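Prolyl endopeptidase (Myxococcus xanthus, PDB 2BKL) probably hydrolyses oligopeptides on the carboxyl side of proline, and to a lesser extent alanine, as a serine endopeptidase of the S9A family. Local coordinates at residues Asp282-Val286 against Phe298-Pro302; Gly330-Leu334 against Arg345-Leu349. The contacts are given in a common frame with arbitrary orientation. Residue numbers count along the deposited sequence, not the author numbering.

How the contacts relate
A beta-propeller repeats one four-stranded antiparallel module around an axis, and two successive copies can be compared here. Contact 1 joins the second and third strands of one blade, contact 2 the same two strands of the next, and along the chain the first pair closes before the second opens. Their centres lie about 14 Å apart, and the blades touch where the Tyr285 ring packs on the next blade: Tyr285 CE2 is 3.4 Å from the backbone O of Leu349, and Tyr285 CD2 4.2 Å from Leu332 CD2. Neither contact includes a residue of the pocket that binds the benzyloxycarbonyl-Ala-Pro ligand, in which Ser533 and His651 take part; both belong to the propeller domain.

Contact 1 of 2, residues Asp282-Val286 against Phe298-Pro302; sequences DRFYV and FEVDP
Strand 283-286 and strand 298-300 run antiparallel, their axes 4.7 Å apart at closest approach and their directions 153° apart. Asp282, the loop residue just before the first strand, has a positive phi (61/25); from Arg283 on the backbone is extended. Phe284 faces Val300 and Val286 faces Phe298 in hydrogen-bonded pairs, with CA atoms 4.9 and 5.1 Å apart; Tyr285 and Glu299 form the non-hydrogen-bonded pair between them. Phe284 N to Val300 O (2.9 Å) and Val300 N to Phe284 O (2.8 Å) close one ring, Val286 N to Phe298 O and Phe298 N to Val286 O (both 2.9 Å) the next. These are the two middle strands of a four-stranded propeller blade, flanked by strands 275-280 and 311-314. On one face, Val286 CG2 meets Val300 CG2 at 3.7 Å, both valines being t, while Phe284 (chi1 m) lays its ring against Pro302: CG of the proline stands 3.9 Å from the ring centroid, over the face, in a CH-pi contact. Tyr240, Phe242 and Trp256 of the preceding blade meet the same ring edge-to-face. Tyr285 and Glu299 occupy the other face. Glu299 is extended (t, t); Arg283 NE donates to Glu299 OE2 at 2.7 Å within a salt bridge, and Arg283 NH2 adds a weak bond to Glu299 OE2 at 3.1 Å. An m, m, m rotamer brings one face of the Arg283 guanidinium over Asp301 CA, and Arg283 NH1 also makes a longer salt bridge, 3.5 Å, to Asp301 OD2; Asp301 OD1 accepts from Ala303 N.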
ATOM      1  N   ASP A 282       0.727  28.530 -15.470  1.00 10.14           N
ATOM      2  CA  ASP A 282       2.151  28.829 -15.755  1.00 11.40           C
ATOM      3  C   ASP A 282       3.000  29.075 -14.513  1.00 10.11           C
ATOM      4  O   ASP A 282       4.033  29.735 -14.549  1.00 11.36           O
ATOM      5  CB  ASP A 282       2.299  30.002 -16.725  1.00 12.34           C
ATOM      6  CG  ASP A 282       1.597  29.767 -18.028  1.00 14.87           C
ATOM      7  OD1 ASP A 282       1.835  28.742 -18.696  1.00 15.25           O
ATOM      8  OD2 ASP A 282       0.782  30.601 -18.480  1.00 19.34           O
ATOM      9  N   ARG A 283       2.562  28.525 -13.383  1.00  9.03           N
ATOM     10  CA  ARG A 283       3.417  28.493 -12.191  1.00  8.88           C
ATOM     11  C   ARG A 283       3.534  27.047 -11.734  1.00  7.50           C
ATOM     12  O   ARG A 283       2.618  26.273 -11.889  1.00  8.31           O
ATOM     13  CB  ARG A 283       2.809  29.310 -11.054  1.00 11.15           C
ATOM     14  CG  ARG A 283       2.334  30.680 -11.437  1.00 15.79           C
ATOM     15  CD  ARG A 283       3.391  31.579 -11.957  1.00 18.44           C
ATOM     16  NE  ARG A 283       4.307  32.017 -10.912  1.00 21.00           N
ATOM     17  CZ  ARG A 283       5.290  32.876 -11.104  1.00 20.75           C
ATOM     18  NH1 ARG A 283       5.526  33.368 -12.309  1.00 22.89           N
ATOM     19  NH2 ARG A 283       6.067  33.223 -10.090  1.00 23.03           N
ATOM     20  N   PHE A 284       4.690  26.672 -11.194  1.00  6.49           N
ATOM     21  CA  PHE A 284       4.917  25.344 -10.655  1.00  7.39           C
ATOM     22  C   PHE A 284       4.866  25.425  -9.140  1.00  8.07           C
ATOM     23  O   PHE A 284       5.426  26.347  -8.537  1.00  8.77           O
ATOM     24  CB  PHE A 284       6.313  24.809 -11.036  1.00  9.17           C
ATOM     25  CG  PHE A 284       6.561  24.585 -12.505  1.00  8.40           C
ATOM     26  CD1 PHE A 284       5.574  24.625 -13.464  1.00  8.63           C
ATOM     27  CD2 PHE A 284       7.859  24.261 -12.907  1.00  9.32           C
ATOM     28  CE1 PHE A 284       5.880  24.367 -14.794  1.00  7.96           C
ATOM     29  CE2 PHE A 284       8.166  24.033 -14.252  1.00  9.31           C
ATOM     30  CZ  PHE A 284       7.171  24.078 -15.174  1.00  8.83           C
ATOM     31  N   TYR A 285       4.160  24.472  -8.524  1.00  6.39           N
ATOM     32  CA  TYR A 285       4.068  24.337  -7.075  1.00  7.28           C
ATOM     33  C   TYR A 285       4.823  23.077  -6.685  1.00  6.65           C
ATOM     34  O   TYR A 285       4.459  21.995  -7.085  1.00  8.91           O
ATOM     35  CB  TYR A 285       2.592  24.328  -6.608  1.00  8.13           C
ATOM     36  CG  TYR A 285       1.923  25.625  -7.006  1.00  8.25           C
ATOM     37  CD1 TYR A 285       1.321  25.762  -8.250  1.00  9.05           C
ATOM     38  CD2 TYR A 285       1.982  26.739  -6.183  1.00 10.05           C
ATOM     39  CE1 TYR A 285       0.791  26.975  -8.665  1.00  8.36           C
ATOM     40  CE2 TYR A 285       1.436  27.975  -6.587  1.00  9.58           C
ATOM     41  CZ  TYR A 285       0.841  28.071  -7.826  1.00 10.00           C
ATOM     42  OH  TYR A 285       0.342  29.274  -8.239  1.00 10.96           O
ATOM     43  N   VAL A 286       5.891  23.248  -5.929  1.00  6.89           N
ATOM     44  CA  VAL A 286       6.833  22.175  -5.648  1.00  7.68           C
ATOM     45  C   VAL A 286       6.766  21.836  -4.170  1.00  6.67           C
ATOM     46  O   VAL A 286       7.117  22.665  -3.329  1.00  7.36           O
ATOM     47  CB  VAL A 286       8.281  22.573  -6.016  1.00  8.08           C
ATOM     48  CG1 VAL A 286       9.256  21.461  -5.686  1.00  9.88           C
ATOM     49  CG2 VAL A 286       8.389  22.944  -7.469  1.00  8.70           C
ATOM     50  N   PHE A 298       7.250  25.452  -2.442  1.00  7.16           N
ATOM     51  CA  PHE A 298       7.825  26.538  -3.241  1.00  7.79           C
ATOM     52  C   PHE A 298       6.944  26.825  -4.465  1.00  8.51           C
ATOM     53  O   PHE A 298       6.273  25.937  -5.010  1.00  8.39           O
ATOM     54  CB  PHE A 298       9.219  26.151  -3.762  1.00  7.39           C
ATOM     55  CG  PHE A 298      10.284  26.095  -2.718  1.00  8.35           C
ATOM     56  CD1 PHE A 298      10.985  27.240  -2.374  1.00  9.53           C
ATOM     57  CD2 PHE A 298      10.614  24.903  -2.091  1.00  9.41           C
ATOM     58  CE1 PHE A 298      11.974  27.203  -1.443  1.00  8.94           C
ATOM     59  CE2 PHE A 298      11.585  24.874  -1.124  1.00  9.97           C
ATOM     60  CZ  PHE A 298      12.288  26.031  -0.804  1.00  9.99           C
ATOM     61  N   GLU A 299       6.926  28.086  -4.883  1.00  6.86           N
ATOM     62  CA  GLU A 299       6.392  28.502  -6.171  1.00  8.68           C
ATOM     63  C   GLU A 299       7.581  28.734  -7.081  1.00  8.20           C
ATOM     64  O   GLU A 299       8.531  29.416  -6.686  1.00  9.63           O
ATOM     65  CB  GLU A 299       5.558  29.779  -6.054  1.00 12.48           C
ATOM     66  CG  GLU A 299       4.958  30.250  -7.369  1.00 13.99           C
ATOM     67  CD  GLU A 299       4.028  31.439  -7.222  1.00 18.16           C
ATOM     68  OE1 GLU A 299       3.511  31.719  -6.117  1.00 22.59           O
ATOM     69  OE2 GLU A 299       3.809  32.109  -8.236  1.00 23.89           O
ATOM     70  N   VAL A 300       7.533  28.146  -8.271  1.00  7.95           N
ATOM     71  CA  VAL A 300       8.617  28.251  -9.249  1.00  8.45           C
ATOM     72  C   VAL A 300       8.074  28.816 -10.540  1.00  9.52           C
ATOM     73  O   VAL A 300       7.020  28.395 -11.010  1.00  9.14           O
ATOM     74  CB  VAL A 300       9.236  26.868  -9.505  1.00 10.28           C
ATOM     75  CG1 VAL A 300      10.362  26.954 -10.575  1.00 10.76           C
ATOM     76  CG2 VAL A 300       9.747  26.271  -8.205  1.00 10.56           C
ATOM     77  N   ASP A 301       8.794  29.789 -11.102  1.00 10.07           N
ATOM     78  CA  ASP A 301       8.477  30.390 -12.383  1.00 10.86           C
ATOM     79  C   ASP A 301       9.183  29.569 -13.476  1.00  8.93           C
ATOM     80  O   ASP A 301      10.383  29.454 -13.452  1.00  8.99           O
ATOM     81  CB  ASP A 301       9.021  31.810 -12.349  1.00 12.05           C
ATOM     82  CG  ASP A 301       8.675  32.596 -13.574  1.00 14.32           C
ATOM     83  OD1 ASP A 301       8.260  32.011 -14.601  1.00 15.44           O
ATOM     84  OD2 ASP A 301       8.770  33.839 -13.558  1.00 19.96           O
ATOM     85  N   PRO A 302       8.448  28.936 -14.379  1.00  9.30           N
ATOM     86  CA  PRO A 302       9.080  28.118 -15.429  1.00  9.11           C
ATOM     87  C   PRO A 302      10.100  28.925 -16.259  1.00 10.09           C
ATOM     88  O   PRO A 302      11.005  28.324 -16.805  1.00 11.61           O
ATOM     89  CB  PRO A 302       7.905  27.698 -16.303  1.00 10.61           C
ATOM     90  CG  PRO A 302       6.673  27.892 -15.437  1.00 13.13           C
ATOM     91  CD  PRO A 302       6.974  28.944 -14.477  1.00 10.67           C
TER

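Contact 2 of 2, residues Gly330-Leu334 against Arg345-Leu349; sequences GHLSL and RVATL
This is the central hairpin of a propeller blade, made of its second and third strands and sampled near the end remote from the hairpin's turn. Strand 331-334 and strand 345-348 lie antiparallel, 4.6 Å apart at closest approach with 151° between their directions. Leu332 opposite Ala347 (CA-CA 5.1 Å) and Leu334 opposite Arg345 are hydrogen-bonded pairs; Ser333 opposite Val346 (CA-CA 4.7 Å) is the non-hydrogen-bonded pair between them. Leu332 N to Ala347 O and Ala347 N to Leu332 O each span 2.9 Å, Leu334 N to Arg345 O 2.7 Å and Arg345 N to Leu334 O 2.8 Å. Beyond the Leu332-Ala347 pair, at the open end of the hairpin, a water links the two segments, donating to Gly330 O (2.7 Å) and accepting from Leu349 N (3.1 Å). Leu332, Leu334 and Ala347 share one face. Both leucines adopt the m, t rotamer: Leu332 CD2 reaches Leu349 CD2 at 4.0 Å, and Leu334 CD1 reaches Ala347 CB at 4.2 Å. Ser333 and Val346 lie on the other face, where Val346 CG1 is 3.8 Å from His331 CD2. The leucines pack against Ile313 and Val314 of the preceding blade, whereas Ser333, hydrogen-bonded through OG to OD1 of Asn367, and Val346 meet Leu368 of the chain beyond; strands 321-328 and 353-356 flank the hairpin within its own sheet.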
ATOM      1  N   GLY A 330      -8.894  26.773  -7.416  1.00  8.64           N
ATOM      2  CA  GLY A 330      -8.057  27.977  -7.434  1.00  9.62           C
ATOM      3  C   GLY A 330      -7.286  28.229  -6.157  1.00  8.35           C
ATOM      4  O   GLY A 330      -6.777  29.326  -5.950  1.00 10.24           O
ATOM      5  N   HIS A 331      -7.184  27.203  -5.315  1.00  7.82           N
ATOM      6  CA  HIS A 331      -6.518  27.248  -4.015  1.00  8.23           C
ATOM      7  C   HIS A 331      -5.599  26.033  -3.856  1.00  7.57           C
ATOM      8  O   HIS A 331      -5.663  25.065  -4.630  1.00  7.59           O
ATOM      9  CB  HIS A 331      -7.560  27.202  -2.887  1.00  8.41           C
ATOM     10  CG  HIS A 331      -8.344  28.470  -2.722  1.00  8.46           C
ATOM     11  ND1 HIS A 331      -9.197  28.945  -3.691  1.00  9.95           N
ATOM     12  CD2 HIS A 331      -8.413  29.349  -1.697  1.00 12.22           C
ATOM     13  CE1 HIS A 331      -9.727  30.089  -3.290  1.00 12.46           C
ATOM     14  NE2 HIS A 331      -9.283  30.351  -2.073  1.00 12.56           N
ATOM     15  N   LEU A 332      -4.712  26.098  -2.870  1.00  7.23           N
ATOM     16  CA  LEU A 332      -3.938  24.945  -2.404  1.00  6.84           C
ATOM     17  C   LEU A 332      -4.659  24.246  -1.269  1.00  7.36           C
ATOM     18  O   LEU A 332      -5.128  24.891  -0.354  1.00  9.28           O
ATOM     19  CB  LEU A 332      -2.567  25.408  -1.916  1.00  7.70           C
ATOM     20  CG  LEU A 332      -1.687  26.121  -2.952  1.00  7.58           C
ATOM     21  CD1 LEU A 332      -0.415  26.561  -2.278  1.00 10.98           C
ATOM     22  CD2 LEU A 332      -1.384  25.271  -4.155  1.00 11.08           C
ATOM     23  N   SER A 333      -4.741  22.923  -1.323  1.00  6.16           N
ATOM     24  CA  SER A 333      -5.233  22.100  -0.216  1.00  6.18           C
ATOM     25  C   SER A 333      -4.063  21.295   0.324  1.00  7.09           C
ATOM     26  O   SER A 333      -3.435  20.578  -0.407  1.00  7.71           O
ATOM     27  CB  SER A 333      -6.381  21.193  -0.645  1.00  8.75           C
ATOM     28  OG  SER A 333      -6.925  20.529   0.486  1.00  9.94           O
ATOM     29  N   LEU A 334      -3.799  21.470   1.609  1.00  5.91           N
ATOM     30  CA  LEU A 334      -2.588  20.968   2.263  1.00  6.54           C
ATOM     31  C   LEU A 334      -3.013  19.930   3.302  1.00  7.07           C
ATOM     32  O   LEU A 334      -3.738  20.229   4.265  1.00  6.97           O
ATOM     33  CB  LEU A 334      -1.840  22.105   2.944  1.00  7.30           C
ATOM     34  CG  LEU A 334      -1.538  23.369   2.116  1.00  8.72           C
ATOM     35  CD1 LEU A 334      -0.988  24.483   2.967  1.00 11.01           C
ATOM     36  CD2 LEU A 334      -0.574  23.017   1.082  1.00 12.05           C
ATOM     37  N   ARG A 345      -5.790  21.827   5.428  1.00  7.51           N
ATOM     38  CA  ARG A 345      -5.762  23.293   5.433  1.00  7.32           C
ATOM     39  C   ARG A 345      -5.837  23.827   4.007  1.00  8.07           C
ATOM     40  O   ARG A 345      -5.168  23.318   3.089  1.00  9.40           O
ATOM     41  CB  ARG A 345      -4.476  23.778   6.094  1.00  7.45           C
ATOM     42  CG  ARG A 345      -4.297  23.315   7.531  1.00  9.26           C
ATOM     43  CD  ARG A 345      -3.071  23.906   8.181  1.00 11.53           C
ATOM     44  NE  ARG A 345      -2.752  23.226   9.430  1.00 11.80           N
ATOM     45  CZ  ARG A 345      -1.558  23.235  10.014  1.00 13.83           C
ATOM     46  NH1 ARG A 345      -0.533  23.871   9.479  1.00 14.79           N
ATOM     47  NH2 ARG A 345      -1.384  22.574  11.152  1.00 17.76           N
ATOM     48  N   VAL A 346      -6.693  24.817   3.806  1.00  7.74           N
ATOM     49  CA  VAL A 346      -6.863  25.485   2.524  1.00  7.37           C
ATOM     50  C   VAL A 346      -6.088  26.789   2.586  1.00  7.39           C
ATOM     51  O   VAL A 346      -6.200  27.525   3.560  1.00  8.60           O
ATOM     52  CB  VAL A 346      -8.353  25.748   2.209  1.00  9.11           C
ATOM     53  CG1 VAL A 346      -8.525  26.544   0.901  1.00 10.18           C
ATOM     54  CG2 VAL A 346      -9.072  24.426   2.111  1.00 10.02           C
ATOM     55  N   ALA A 347      -5.281  27.027   1.574  1.00  6.91           N
ATOM     56  CA  ALA A 347      -4.481  28.254   1.439  1.00  6.77           C
ATOM     57  C   ALA A 347      -4.655  28.841   0.047  1.00  8.01           C
ATOM     58  O   ALA A 347      -5.041  28.136  -0.886  1.00  8.38           O
ATOM     59  CB  ALA A 347      -3.006  27.967   1.684  1.00  8.22           C
ATOM     60  N   THR A 348      -4.331  30.126  -0.122  1.00  8.55           N
ATOM     61  CA  THR A 348      -4.352  30.682  -1.459  1.00  7.70           C
ATOM     62  C   THR A 348      -3.168  30.157  -2.234  1.00  7.90           C
ATOM     63  O   THR A 348      -2.243  29.549  -1.680  1.00  9.85           O
ATOM     64  CB  THR A 348      -4.295  32.225  -1.463  1.00  8.10           C
ATOM     65  OG1 THR A 348      -3.021  32.648  -0.982  1.00  9.17           O
ATOM     66  CG2 THR A 348      -5.345  32.825  -0.508  1.00  9.00           C
ATOM     67  N   LEU A 349      -3.167  30.428  -3.526  1.00  8.54           N
ATOM     68  CA  LEU A 349      -2.039  30.063  -4.385  1.00 10.84           C
ATOM     69  C   LEU A 349      -0.734  30.778  -4.000  1.00 10.39           C
ATOM     70  O   LEU A 349       0.346  30.342  -4.380  1.00 12.54           O
ATOM     71  CB  LEU A 349      -2.383  30.332  -5.851  1.00 11.90           C
ATOM     72  CG  LEU A 349      -3.486  29.484  -6.467  1.00 14.16           C
ATOM     73  CD1 LEU A 349      -3.796  29.984  -7.884  1.00 14.06           C
ATOM     74  CD2 LEU A 349      -3.123  28.009  -6.461  1.00 14.23           C
TER
HETATM   75  O   HOH W   1      -5.919  31.397  -4.426  1.00 18.95           O